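PDB 5LO9: cytochrome C from Marichromatium purpuratum 984, which probably oxidises thiosulfate to tetrathionate, and may run the reverse reaction, passing electrons through four covalently bound heme c groups. Local coordinates for residues 37-42 / 136-141; 52-57 / 161-166; 171-176 / 451-456. All coordinates share one frame; numbering follows the deposited sequence.

Overall arrangement
The three contacts follow the chain from the first cytochrome c unit through the second to the part that binds thiosulfate and is probably catalytic. Contacts 1 and 2 join the first two units beside the heme of chain D, with centres about 16 Å apart, and their segments alternate along the chain. Contact 3 ties the second unit to the loop on the heme of chain F; its centre is about 17 Å from that of contact 2 and about 21 Å from that of contact 1. Contacts 2 and 3 touch, Met-164 O lying 3.1 Å from Thr-455 OG1. The bound thiosulfate sits at another heme, bound through Cys-287 and Cys-290, with Arg-326 lining both sites.

Contact 1 (37-42 / 136-141); sequences AARLAG and FPPLAG. With HEC (heme c), chain D.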
loop_
_atom_site.group_PDB
_atom_site.type_symbol
_atom_site.label_atom_id
_atom_site.label_comp_id
_atom_site.label_asym_id
_atom_site.label_seq_id
_atom_site.Cartn_x
_atom_site.Cartn_y
_atom_site.Cartn_z
ATOM N N ALA A 37 -21.683 -45.622 -19.727
ATOM C CA ALA A 37 -21.307 -45.314 -21.093
ATOM C C ALA A 37 -21.078 -43.816 -21.221
ATOM O O ALA A 37 -21.910 -43.011 -20.784
ATOM C CB ALA A 37 -22.409 -45.761 -22.041
ATOM N N ALA A 38 -19.955 -43.454 -21.831
ATOM C CA ALA A 38 -19.517 -42.075 -21.866
ATOM C C ALA A 38 -20.430 -41.240 -22.737
ATOM O O ALA A 38 -21.189 -41.748 -23.570
ATOM C CB ALA A 38 -18.093 -41.962 -22.412
ATOM N N ARG A 39 -20.377 -39.941 -22.490
ATOM C CA ARG A 39 -20.792 -38.964 -23.483
ATOM C C ARG A 39 -19.820 -38.986 -24.645
ATOM O O ARG A 39 -18.605 -38.820 -24.456
ATOM C CB ARG A 39 -20.823 -37.560 -22.872
ATOM C CG ARG A 39 -20.996 -36.457 -23.880
ATOM C CD ARG A 39 -20.691 -35.079 -23.311
ATOM N NE ARG A 39 -20.371 -34.140 -24.394
ATOM C CZ ARG A 39 -19.756 -32.972 -24.223
ATOM N NH1 ARG A 39 -19.401 -32.586 -23.007
ATOM N NH2 ARG A 39 -19.472 -32.200 -25.276
ATOM N N LEU A 40 -20.355 -39.094 -25.858
ATOM C CA LEU A 40 -19.524 -38.947 -27.043
ATOM C C LEU A 40 -19.834 -37.680 -27.843
ATOM O O LEU A 40 -18.984 -37.233 -28.621
ATOM C CB LEU A 40 -19.676 -40.190 -27.934
ATOM C CG LEU A 40 -19.461 -41.538 -27.241
ATOM C CD1 LEU A 40 -19.758 -42.654 -28.210
ATOM C CD2 LEU A 40 -18.029 -41.713 -26.708
ATOM N N ALA A 41 -21.001 -37.077 -27.640
ATOM C CA ALA A 41 -21.486 -35.988 -28.492
ATOM C C ALA A 41 -20.676 -34.707 -28.295
ATOM O O ALA A 41 -20.631 -34.143 -27.195
ATOM C CB ALA A 41 -22.954 -35.720 -28.185
ATOM N N GLY A 42 -20.070 -34.225 -29.377
ATOM C CA GLY A 42 -19.290 -33.016 -29.340
ATOM C C GLY A 42 -17.845 -33.174 -28.946
ATOM O O GLY A 42 -17.109 -32.173 -28.962
ATOM N N PHE A 136 -7.145 -32.447 -24.547
ATOM C CA PHE A 136 -7.719 -32.317 -23.212
ATOM C C PHE A 136 -9.233 -32.413 -23.296
ATOM O O PHE A 136 -9.894 -31.440 -23.687
ATOM C CB PHE A 136 -7.263 -31.006 -22.580
ATOM C CG PHE A 136 -5.778 -30.949 -22.328
ATOM C CD1 PHE A 136 -5.200 -31.634 -21.264
ATOM C CD2 PHE A 136 -4.957 -30.209 -23.146
ATOM C CE1 PHE A 136 -3.805 -31.582 -21.024
ATOM C CE2 PHE A 136 -3.564 -30.152 -22.922
ATOM C CZ PHE A 136 -2.990 -30.839 -21.866
ATOM N N PRO A 137 -9.826 -33.554 -22.953
ATOM C CA PRO A 137 -11.244 -33.778 -23.230
ATOM C C PRO A 137 -12.121 -33.064 -22.223
ATOM O O PRO A 137 -11.666 -32.734 -21.113
ATOM C CB PRO A 137 -11.398 -35.305 -23.084
ATOM C CG PRO A 137 -10.428 -35.639 -22.041
ATOM C CD PRO A 137 -9.216 -34.732 -22.322
ATOM N N PRO A 138 -13.405 -32.887 -22.546
ATOM C CA PRO A 138 -14.342 -32.336 -21.569
ATOM C C PRO A 138 -14.631 -33.328 -20.469
ATOM O O PRO A 138 -14.599 -34.539 -20.679
ATOM C CB PRO A 138 -15.594 -32.058 -22.396
ATOM C CG PRO A 138 -15.525 -32.975 -23.544
ATOM C CD PRO A 138 -14.081 -33.329 -23.768
ATOM N N LEU A 139 -14.843 -32.785 -19.271
ATOM C CA LEU A 139 -15.438 -33.470 -18.128
ATOM C C LEU A 139 -16.897 -33.064 -17.903
ATOM O O LEU A 139 -17.669 -33.802 -17.268
ATOM C CB LEU A 139 -14.635 -33.132 -16.874
ATOM C CG LEU A 139 -13.119 -33.271 -17.006
ATOM C CD1 LEU A 139 -12.463 -32.797 -15.734
ATOM C CD2 LEU A 139 -12.710 -34.698 -17.276
ATOM N N ALA A 140 -17.285 -31.899 -18.390
ATOM C CA ALA A 140 -18.630 -31.409 -18.172
ATOM C C ALA A 140 -19.649 -32.290 -18.878
ATOM O O ALA A 140 -19.532 -32.568 -20.080
ATOM C CB ALA A 140 -18.721 -29.985 -18.676
ATOM N N GLY A 141 -20.644 -32.738 -18.121
ATOM C CA GLY A 141 -21.717 -33.541 -18.658
ATOM C C GLY A 141 -21.405 -35.009 -18.852
ATOM O O GLY A 141 -22.330 -35.782 -19.123
HETATM FE FE HEC D . -7.704 -34.781 -16.508
HETATM C CHA HEC D . -8.546 -36.931 -19.118
HETATM C CHB HEC D . -10.456 -35.944 -14.678
HETATM C CHC HEC D . -6.962 -32.533 -13.945
HETATM C CHD HEC D . -4.810 -33.837 -18.202
HETATM N NA HEC D . -9.219 -36.174 -16.855
HETATM C C1A HEC D . -9.382 -36.916 -17.943
HETATM C C2A HEC D . -10.539 -37.826 -17.879
HETATM C C3A HEC D . -11.099 -37.552 -16.553
HETATM C C4A HEC D . -10.198 -36.503 -16.004
HETATM C CMA HEC D . -12.309 -38.202 -15.942
HETATM C CAA HEC D . -11.055 -38.814 -18.894
HETATM C CBA HEC D . -12.085 -38.130 -19.781
HETATM C CGA HEC D . -12.686 -39.107 -20.766
HETATM O O1A HEC D . -13.390 -38.659 -21.695
HETATM O O2A HEC D . -12.457 -40.329 -20.608
HETATM N NB HEC D . -8.554 -34.323 -14.658
HETATM C C1B HEC D . -9.636 -34.879 -14.108
HETATM C C2B HEC D . -9.969 -34.311 -12.776
HETATM C C3B HEC D . -8.916 -33.313 -12.562
HETATM C C4B HEC D . -8.106 -33.415 -13.787
HETATM C CMB HEC D . -11.109 -34.704 -11.879
HETATM C CAB HEC D . -8.695 -32.376 -11.409
HETATM C CBB HEC D . -8.593 -33.155 -10.129
HETATM N NC HEC D . -6.174 -33.421 -16.141
HETATM C C1C HEC D . -6.066 -32.612 -15.095
HETATM C C2C HEC D . -4.870 -31.748 -15.142
HETATM C C3C HEC D . -4.205 -32.135 -16.393
HETATM C C4C HEC D . -5.115 -33.187 -16.918
HETATM C CMC HEC D . -4.472 -30.745 -14.102
HETATM C CAC HEC D . -2.965 -31.598 -17.072
HETATM C CBC HEC D . -1.758 -31.292 -16.230
HETATM N ND HEC D . -6.836 -35.286 -18.325
HETATM C C1D HEC D . -5.691 -34.834 -18.808
HETATM C C2D HEC D . -5.352 -35.406 -20.126
HETATM C C3D HEC D . -6.438 -36.312 -20.421
HETATM C C4D HEC D . -7.310 -36.154 -19.223
HETATM C CMD HEC D . -4.159 -35.137 -20.954
HETATM C CAD HEC D . -6.598 -37.172 -21.650
HETATM C CBD HEC D . -6.066 -38.592 -21.414
HETATM C CGD HEC D . -5.957 -39.377 -22.706
HETATM O O1D HEC D . -6.333 -40.564 -22.648
HETATM O O2D HEC D . -5.526 -38.830 -23.757
#
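The carbonyl oxygen of Ala-41 is gripped by two nitrogens of Arg-39, the side chain that reaches across to Pro-138 and Ala-140. Arg-39 NE lies 2.8 Å from Ala-41 O and Arg-39 NH2 lies 3.0 Å from it, a side-on grip on a single atom that sits in the guanidinium plane. This pair of bonds fixes the rotation of the guanidinium and directs its remaining nitrogen at the other loop. There NH1 of Arg-39 gives a weak hydrogen bond to Ala-140 O, 2.9 Å away but bent to 126° at the hydrogen, with the acceptor again at the guanidinium edge. With CG turned anti to the backbone nitrogen (chi1 169°) and the chain extended as far as NE, the arginine spans the gap between the two backbones. Pro-138 crosses it at about a right angle, setting its CG over one guanidinium face, 3.9 Å from Arg-39 NH1.

The two segments are matching loops of successive cytochrome c units, each ending in Leu-Ala-Gly and each giving a carbonyl to the ND1 of its axial histidine: Ala-38 O to His-25 and Pro-137 O to His-125. Such a bond, familiar in class I cytochromes c, holds the imidazole orientation. Around the heme of chain D, Leu-139 CD2 packs against the porphyrin 3.3 Å from C4A, Pro-137 CD lies against CAD at the root of a propionate, and Phe-136 CE1 meets the methyl CMD. Leu-40 touches the heme of the first unit.

Contact 2 (52-57 / 161-166); sequences IERFRA and GEPMAL. With HEC (heme c), chain D; PGO (S-1,2-propanediol), chain I.
Arg-54 starts with CG beside its backbone nitrogen (chi1 -73°) and bends at chi2 (-139°), a course that takes its guanidinium off the helix to the loop at Gly-161 and Glu-162 and to a propionate of the chain D heme. Two roughly parallel bonds meet the carboxylate: Arg-54 NE is 3.0 Å from heme O1D, and Arg-54 NH2 is 3.0 Å from heme O2D along a nearly straight N-H (168°). Glu-162 CA and the carbonyl carbon of Gly-161 lie over one guanidinium face, towards its rim, the former 3.8 Å from Arg-54 NH2. NH1 bonds to Gln-59, and a propanediol, probably from the crystallisation liquor, takes further bonds from NH1 and NH2. Were this arginine replaced by an alanine, the propionate would probably lose its paired NE and NH2 bonds and their positive charge, and a gap would open beside Gly-161 and Glu-162.

Glu-162 packs its CB against the propionate chain, 3.5 Å from heme CBD, while its carboxylate bonds at the first turn of helix 166-171, where OE2 accepts from Gly-168 N. That turn carries Met-167, an axial ligand of this heme. The first cytochrome c unit thus contributes an arginine to the heme site of the second. Helix 45-57 faces the loop that links helices 144-156 and 166-171, while Pro-163 and Met-164 on that loop rest on Leu-404 of helix 403-406.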
loop_
_atom_site.group_PDB
_atom_site.type_symbol
_atom_site.label_atom_id
_atom_site.label_comp_id
_atom_site.label_asym_id
_atom_site.label_seq_id
_atom_site.Cartn_x
_atom_site.Cartn_y
_atom_site.Cartn_z
ATOM N N ILE A 52 -10.504 -44.896 -28.965
ATOM C CA ILE A 52 -10.770 -46.199 -29.561
ATOM C C ILE A 52 -9.458 -46.952 -29.742
ATOM O O ILE A 52 -9.354 -48.147 -29.446
ATOM C CB ILE A 52 -11.555 -46.025 -30.878
ATOM C CG1 ILE A 52 -13.002 -45.615 -30.557
ATOM C CG2 ILE A 52 -11.597 -47.301 -31.661
ATOM C CD1 ILE A 52 -13.782 -45.001 -31.699
ATOM N N GLU A 53 -8.424 -46.253 -30.177
ATOM C CA GLU A 53 -7.147 -46.911 -30.367
ATOM C C GLU A 53 -6.495 -47.253 -29.040
ATOM O O GLU A 53 -5.725 -48.220 -28.973
ATOM C CB GLU A 53 -6.230 -46.039 -31.231
ATOM C CG GLU A 53 -6.542 -46.149 -32.729
ATOM C CD GLU A 53 -5.941 -45.002 -33.602
ATOM O OE1 GLU A 53 -5.149 -44.168 -33.087
ATOM O OE2 GLU A 53 -6.268 -44.942 -34.823
ATOM N N ARG A 54 -6.790 -46.494 -27.975
ATOM C CA ARG A 54 -6.267 -46.867 -26.656
ATOM C C ARG A 54 -6.822 -48.211 -26.228
ATOM O O ARG A 54 -6.086 -49.056 -25.704
ATOM C CB ARG A 54 -6.614 -45.827 -25.586
ATOM C CG ARG A 54 -5.855 -44.532 -25.671
ATOM C CD ARG A 54 -5.432 -43.994 -24.320
ATOM N NE ARG A 54 -5.111 -42.586 -24.432
ATOM C CZ ARG A 54 -3.984 -42.130 -24.972
ATOM N NH1 ARG A 54 -3.061 -42.957 -25.449
ATOM N NH2 ARG A 54 -3.778 -40.836 -25.053
ATOM N N PHE A 55 -8.132 -48.411 -26.424
ATOM C CA PHE A 55 -8.759 -49.687 -26.125
ATOM C C PHE A 55 -8.063 -50.802 -26.904
ATOM O O PHE A 55 -7.741 -51.856 -26.349
ATOM C CB PHE A 55 -10.232 -49.627 -26.507
ATOM C CG PHE A 55 -11.130 -48.991 -25.502
ATOM C CD1 PHE A 55 -11.459 -49.646 -24.342
ATOM C CD2 PHE A 55 -11.704 -47.753 -25.751
ATOM C CE1 PHE A 55 -12.309 -49.077 -23.438
ATOM C CE2 PHE A 55 -12.553 -47.163 -24.839
ATOM C CZ PHE A 55 -12.848 -47.811 -23.683
ATOM N N ARG A 56 -7.798 -50.563 -28.189
ATOM C CA ARG A 56 -7.195 -51.567 -29.060
ATOM C C ARG A 56 -5.767 -51.905 -28.668
ATOM O O ARG A 56 -5.323 -53.042 -28.878
ATOM C CB ARG A 56 -7.262 -51.063 -30.500
ATOM C CG ARG A 56 -8.691 -51.084 -31.000
ATOM C CD ARG A 56 -8.891 -50.154 -32.119
ATOM N NE ARG A 56 -8.279 -50.530 -33.399
ATOM C CZ ARG A 56 -8.893 -51.233 -34.341
ATOM N NH1 ARG A 56 -10.114 -51.676 -34.129
ATOM N NH2 ARG A 56 -8.298 -51.476 -35.496
ATOM N N ALA A 57 -5.040 -50.933 -28.132
ATOM C CA ALA A 57 -3.656 -51.059 -27.703
ATOM C C ALA A 57 -3.497 -51.628 -26.285
ATOM O O ALA A 57 -2.372 -51.962 -25.876
ATOM C CB ALA A 57 -2.997 -49.683 -27.790
ATOM N N GLY A 161 -1.229 -44.520 -20.569
ATOM C CA GLY A 161 -0.861 -44.184 -21.931
ATOM C C GLY A 161 -0.989 -42.724 -22.320
ATOM O O GLY A 161 -0.464 -42.334 -23.373
ATOM N N GLU A 162 -1.599 -41.895 -21.483
ATOM C CA GLU A 162 -1.801 -40.515 -21.836
ATOM C C GLU A 162 -0.478 -39.742 -21.752
ATOM O O GLU A 162 0.457 -40.169 -21.079
ATOM C CB GLU A 162 -2.858 -39.902 -20.921
ATOM C CG GLU A 162 -2.402 -39.501 -19.479
ATOM C CD GLU A 162 -2.264 -40.624 -18.498
ATOM O OE1 GLU A 162 -2.610 -41.776 -18.816
ATOM O OE2 GLU A 162 -1.832 -40.322 -17.365
ATOM N N PRO A 163 -0.378 -38.611 -22.446
ATOM C CA PRO A 163 0.879 -37.856 -22.462
ATOM C C PRO A 163 1.382 -37.526 -21.067
ATOM O O PRO A 163 0.613 -37.163 -20.184
ATOM C CB PRO A 163 0.503 -36.574 -23.214
ATOM C CG PRO A 163 -0.690 -36.950 -24.051
ATOM C CD PRO A 163 -1.426 -37.975 -23.268
ATOM N N MET A 164 2.690 -37.651 -20.883
ATOM C CA MET A 164 3.408 -37.216 -19.679
ATOM C C MET A 164 2.832 -37.808 -18.408
ATOM O O MET A 164 3.107 -37.300 -17.311
ATOM C CB MET A 164 3.444 -35.692 -19.569
ATOM C CG MET A 164 3.915 -34.994 -20.831
ATOM S SD MET A 164 3.936 -33.164 -20.742
ATOM C CE MET A 164 5.552 -32.837 -19.986
ATOM N N ALA A 165 2.028 -38.866 -18.541
ATOM C CA ALA A 165 1.444 -39.569 -17.401
ATOM C C ALA A 165 0.590 -38.636 -16.544
ATOM O O ALA A 165 0.401 -38.857 -15.339
ATOM C CB ALA A 165 2.547 -40.201 -16.554
ATOM N N LEU A 166 0.004 -37.626 -17.177
ATOM C CA LEU A 166 -0.557 -36.518 -16.416
ATOM C C LEU A 166 -1.696 -36.986 -15.510
ATOM O O LEU A 166 -1.781 -36.565 -14.342
ATOM C CB LEU A 166 -1.010 -35.416 -17.381
ATOM C CG LEU A 166 0.083 -34.700 -18.193
ATOM C CD1 LEU A 166 -0.547 -33.677 -19.120
ATOM C CD2 LEU A 166 1.116 -34.045 -17.297
HETATM FE FE HEC D . -7.704 -34.781 -16.508
HETATM C CHA HEC D . -8.546 -36.931 -19.118
HETATM C CHB HEC D . -10.456 -35.944 -14.678
HETATM C CHC HEC D . -6.962 -32.533 -13.945
HETATM C CHD HEC D . -4.810 -33.837 -18.202
HETATM N NA HEC D . -9.219 -36.174 -16.855
HETATM C C1A HEC D . -9.382 -36.916 -17.943
HETATM C C2A HEC D . -10.539 -37.826 -17.879
HETATM C C3A HEC D . -11.099 -37.552 -16.553
HETATM C C4A HEC D . -10.198 -36.503 -16.004
HETATM C CMA HEC D . -12.309 -38.202 -15.942
HETATM C CAA HEC D . -11.055 -38.814 -18.894
HETATM C CBA HEC D . -12.085 -38.130 -19.781
HETATM C CGA HEC D . -12.686 -39.107 -20.766
HETATM O O1A HEC D . -13.390 -38.659 -21.695
HETATM O O2A HEC D . -12.457 -40.329 -20.608
HETATM N NB HEC D . -8.554 -34.323 -14.658
HETATM C C1B HEC D . -9.636 -34.879 -14.108
HETATM C C2B HEC D . -9.969 -34.311 -12.776
HETATM C C3B HEC D . -8.916 -33.313 -12.562
HETATM C C4B HEC D . -8.106 -33.415 -13.787
HETATM C CMB HEC D . -11.109 -34.704 -11.879
HETATM C CAB HEC D . -8.695 -32.376 -11.409
HETATM C CBB HEC D . -8.593 -33.155 -10.129
HETATM N NC HEC D . -6.174 -33.421 -16.141
HETATM C C1C HEC D . -6.066 -32.612 -15.095
HETATM C C2C HEC D . -4.870 -31.748 -15.142
HETATM C C3C HEC D . -4.205 -32.135 -16.393
HETATM C C4C HEC D . -5.115 -33.187 -16.918
HETATM C CMC HEC D . -4.472 -30.745 -14.102
HETATM C CAC HEC D . -2.965 -31.598 -17.072
HETATM C CBC HEC D . -1.758 -31.292 -16.230
HETATM N ND HEC D . -6.836 -35.286 -18.325
HETATM C C1D HEC D . -5.691 -34.834 -18.808
HETATM C C2D HEC D . -5.352 -35.406 -20.126
HETATM C C3D HEC D . -6.438 -36.312 -20.421
HETATM C C4D HEC D . -7.310 -36.154 -19.223
HETATM C CMD HEC D . -4.159 -35.137 -20.954
HETATM C CAD HEC D . -6.598 -37.172 -21.650
HETATM C CBD HEC D . -6.066 -38.592 -21.414
HETATM C CGD HEC D . -5.957 -39.377 -22.706
HETATM O O1D HEC D . -6.333 -40.564 -22.648
HETATM O O2D HEC D . -5.526 -38.830 -23.757
HETATM C C1 PGO I . -0.512 -41.157 -28.232
HETATM C C2 PGO I . -0.746 -39.922 -27.344
HETATM C C3 PGO I . -0.389 -40.240 -25.873
HETATM O O1 PGO I . -0.480 -42.334 -27.374
HETATM O O2 PGO I . -2.107 -39.417 -27.434
#

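Contact 3 (171-176 / 451-456); sequences AGRLDA and PLLDTV. With HEC (heme c), chain F; PGO (S-1,2-propanediol), chain P.
The loop that follows Met-450, axial ligand of the chain F heme, meets the turn ending helix 166-171 of the second cytochrome c unit, and a salt bridge between Arg-173 and Asp-454 joins them. Both terminal nitrogens of Arg-173 converge on one oxygen: NH2 is 2.8 Å from Asp-454 OD1 and NH1 is 3.1 Å from the same atom. The oxygen lies near the guanidinium plane, yet the carboxylate is turned 75° against it. OD1 offers its syn lone pair to NH1, whereas NH2 arrives on the syn side but 30° out of the carboxylate plane. Asp-454 is the centre of an inverse gamma turn, and its CG stands between the backbone nitrogen and the carbonyl carbon (chi1 57°), a setting that brings the carboxylate round to the arginine. Leu-453 adds an apolar cover, its CD1 over the rim of one guanidinium face and 3.8 Å from Arg-173 NH1.

The same loop lies between two hemes. Pro-451, preceded by a cis peptide, sets its CA 3.6 Å from CHC of the chain F heme, Leu-452 CB is 3.9 Å from CHD of that heme, and Leu-453 touches the heme of the second unit, consistent with electron passage between them. Segment 451-456 leads from helix 439-449 towards helix 460-470 and packs through Leu-453 and Thr-455 on helix 166-171, while Asp-175 caps the start of helix 176-187.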
loop_
_atom_site.group_PDB
_atom_site.type_symbol
_atom_site.label_atom_id
_atom_site.label_comp_id
_atom_site.label_asym_id
_atom_site.label_seq_id
_atom_site.Cartn_x
_atom_site.Cartn_y
_atom_site.Cartn_z
ATOM N N ALA A 171 -4.693 -38.653 -10.608
ATOM C CA ALA A 171 -5.545 -39.602 -9.896
ATOM C C ALA A 171 -4.872 -40.102 -8.645
ATOM O O ALA A 171 -5.549 -40.405 -7.655
ATOM C CB ALA A 171 -5.900 -40.784 -10.790
ATOM N N GLY A 172 -3.545 -40.201 -8.681
ATOM C CA GLY A 172 -2.740 -40.642 -7.564
ATOM C C GLY A 172 -2.740 -39.714 -6.375
ATOM O O GLY A 172 -2.273 -40.104 -5.301
ATOM N N ARG A 173 -3.214 -38.497 -6.553
ATOM C CA ARG A 173 -3.184 -37.483 -5.520
ATOM C C ARG A 173 -4.575 -37.199 -4.953
ATOM O O ARG A 173 -4.735 -36.276 -4.148
ATOM C CB ARG A 173 -2.538 -36.228 -6.109
ATOM C CG ARG A 173 -1.105 -36.492 -6.599
ATOM C CD ARG A 173 -0.424 -35.259 -7.126
ATOM N NE ARG A 173 0.747 -35.570 -7.940
ATOM C CZ ARG A 173 1.683 -34.689 -8.280
ATOM N NH1 ARG A 173 1.617 -33.432 -7.885
ATOM N NH2 ARG A 173 2.711 -35.067 -9.000
ATOM N N LEU A 174 -5.577 -37.978 -5.348
ATOM C CA LEU A 174 -6.944 -37.847 -4.865
ATOM C C LEU A 174 -7.320 -39.057 -4.013
ATOM O O LEU A 174 -6.910 -40.186 -4.316
ATOM C CB LEU A 174 -7.921 -37.749 -6.033
ATOM C CG LEU A 174 -7.691 -36.691 -7.098
ATOM C CD1 LEU A 174 -8.691 -36.846 -8.268
ATOM C CD2 LEU A 174 -7.810 -35.360 -6.470
ATOM N N ASP A 175 -8.107 -38.824 -2.953
ATOM C CA ASP A 175 -8.688 -39.906 -2.168
ATOM C C ASP A 175 -10.091 -40.227 -2.710
ATOM O O ASP A 175 -10.628 -39.527 -3.567
ATOM C CB ASP A 175 -8.672 -39.581 -0.647
ATOM C CG ASP A 175 -9.617 -38.445 -0.225
ATOM O OD1 ASP A 175 -10.745 -38.339 -0.778
ATOM O OD2 ASP A 175 -9.259 -37.706 0.741
ATOM N N ALA A 176 -10.652 -41.347 -2.253
ATOM C CA ALA A 176 -11.924 -41.837 -2.787
ATOM C C ALA A 176 -13.037 -40.792 -2.697
ATOM O O ALA A 176 -13.866 -40.676 -3.615
ATOM C CB ALA A 176 -12.339 -43.077 -2.007
ATOM N N PRO A 451 7.152 -28.182 -16.518
ATOM C CA PRO A 451 5.708 -28.228 -16.790
ATOM C C PRO A 451 4.774 -28.104 -15.610
ATOM O O PRO A 451 5.113 -28.564 -14.539
ATOM C CB PRO A 451 5.516 -29.595 -17.412
ATOM C CG PRO A 451 6.809 -29.909 -18.020
ATOM C CD PRO A 451 7.824 -29.372 -17.023
ATOM N N LEU A 452 3.586 -27.556 -15.880
ATOM C CA LEU A 452 2.558 -27.272 -14.879
ATOM C C LEU A 452 2.481 -28.321 -13.781
ATOM O O LEU A 452 2.640 -28.007 -12.594
ATOM C CB LEU A 452 1.211 -27.182 -15.583
ATOM C CG LEU A 452 0.026 -26.819 -14.747
ATOM C CD1 LEU A 452 0.127 -25.365 -14.320
ATOM C CD2 LEU A 452 -1.201 -27.122 -15.599
ATOM N N LEU A 453 2.293 -29.576 -14.182
ATOM C CA LEU A 453 2.234 -30.714 -13.274
ATOM C C LEU A 453 3.595 -31.381 -13.241
ATOM O O LEU A 453 4.190 -31.651 -14.287
ATOM C CB LEU A 453 1.162 -31.707 -13.717
ATOM C CG LEU A 453 0.840 -32.885 -12.816
ATOM C CD1 LEU A 453 0.591 -32.452 -11.385
ATOM C CD2 LEU A 453 -0.372 -33.658 -13.408
ATOM N N ASP A 454 4.078 -31.650 -12.038
ATOM C CA ASP A 454 5.470 -32.037 -11.875
ATOM C C ASP A 454 5.700 -33.529 -12.117
ATOM O O ASP A 454 6.389 -34.179 -11.328
ATOM C CB ASP A 454 6.022 -31.641 -10.491
ATOM C CG ASP A 454 5.239 -32.216 -9.336
ATOM O OD1 ASP A 454 4.111 -32.716 -9.498
ATOM O OD2 ASP A 454 5.815 -32.199 -8.243
ATOM N N THR A 455 5.158 -34.088 -13.198
ATOM C CA THR A 455 5.636 -35.396 -13.631
ATOM C C THR A 455 7.041 -35.302 -14.198
ATOM O O THR A 455 7.790 -36.294 -14.191
ATOM C CB THR A 455 4.745 -35.972 -14.707
ATOM O OG1 THR A 455 4.813 -35.112 -15.840
ATOM C CG2 THR A 455 3.320 -36.082 -14.230
ATOM N N VAL A 456 7.414 -34.109 -14.632
ATOM C CA VAL A 456 8.717 -33.804 -15.203
ATOM C C VAL A 456 9.254 -32.571 -14.501
ATOM O O VAL A 456 8.533 -31.583 -14.343
ATOM C CB VAL A 456 8.602 -33.536 -16.721
ATOM C CG1 VAL A 456 9.966 -33.284 -17.309
ATOM C CG2 VAL A 456 7.877 -34.701 -17.419
HETATM FE FE HEC F . 3.666 -23.816 -19.206
HETATM C CHA HEC F . 2.378 -20.831 -17.933
HETATM C CHB HEC F . 6.668 -22.236 -20.044
HETATM C CHC HEC F . 5.013 -26.889 -20.061
HETATM C CHD HEC F . 0.470 -25.300 -18.969
HETATM N NA HEC F . 4.394 -21.870 -19.033
HETATM C C1A HEC F . 3.733 -20.822 -18.519
HETATM C C2A HEC F . 4.541 -19.573 -18.580
HETATM C C3A HEC F . 5.796 -19.988 -19.179
HETATM C C4A HEC F . 5.592 -21.439 -19.433
HETATM C CMA HEC F . 6.980 -19.112 -19.450
HETATM C CAA HEC F . 4.227 -18.187 -18.118
HETATM C CBA HEC F . 4.380 -17.248 -19.319
HETATM C CGA HEC F . 3.092 -16.614 -19.770
HETATM O O1A HEC F . 2.053 -16.868 -19.141
HETATM O O2A HEC F . 3.148 -15.868 -20.771
HETATM N NB HEC F . 5.512 -24.439 -19.916
HETATM C C1B HEC F . 6.568 -23.685 -20.191
HETATM C C2B HEC F . 7.724 -24.469 -20.678
HETATM C C3B HEC F . 7.239 -25.845 -20.674
HETATM C C4B HEC F . 5.857 -25.702 -20.161
HETATM C CMB HEC F . 9.055 -23.958 -21.095
HETATM C CAB HEC F . 7.967 -27.108 -21.053
HETATM C CBB HEC F . 9.160 -27.220 -20.134
HETATM N NC HEC F . 2.889 -25.739 -19.479
HETATM C C1C HEC F . 3.577 -26.820 -19.816
HETATM C C2C HEC F . 2.748 -28.024 -19.986
HETATM C C3C HEC F . 1.407 -27.570 -19.671
HETATM C C4C HEC F . 1.614 -26.125 -19.389
HETATM C CMC HEC F . 3.212 -29.380 -20.404
HETATM C CAC HEC F . 0.086 -28.295 -19.686
HETATM C CBC HEC F . -0.012 -29.565 -18.910
HETATM N ND HEC F . 1.789 -23.185 -18.549
HETATM C C1D HEC F . 0.660 -23.908 -18.516
HETATM C C2D HEC F . -0.472 -23.128 -17.947
HETATM C C3D HEC F . 0.098 -21.830 -17.632
HETATM C C4D HEC F . 1.502 -21.975 -18.040
HETATM C CMD HEC F . -1.880 -23.542 -17.722
HETATM C CAD HEC F . -0.624 -20.665 -17.050
HETATM C CBD HEC F . -0.794 -20.965 -15.564
HETATM C CGD HEC F . -2.158 -20.535 -15.038
HETATM O O1D HEC F . -3.032 -20.048 -15.777
HETATM O O2D HEC F . -2.396 -20.707 -13.839
HETATM C C1 PGO P . -5.048 -42.972 -4.247
HETATM C C2 PGO P . -3.825 -43.902 -4.287
HETATM C C3 PGO P . -2.696 -43.384 -3.364
HETATM O O1 PGO P . -5.918 -43.201 -5.374
HETATM O O2 PGO P . -3.410 -44.078 -5.666
#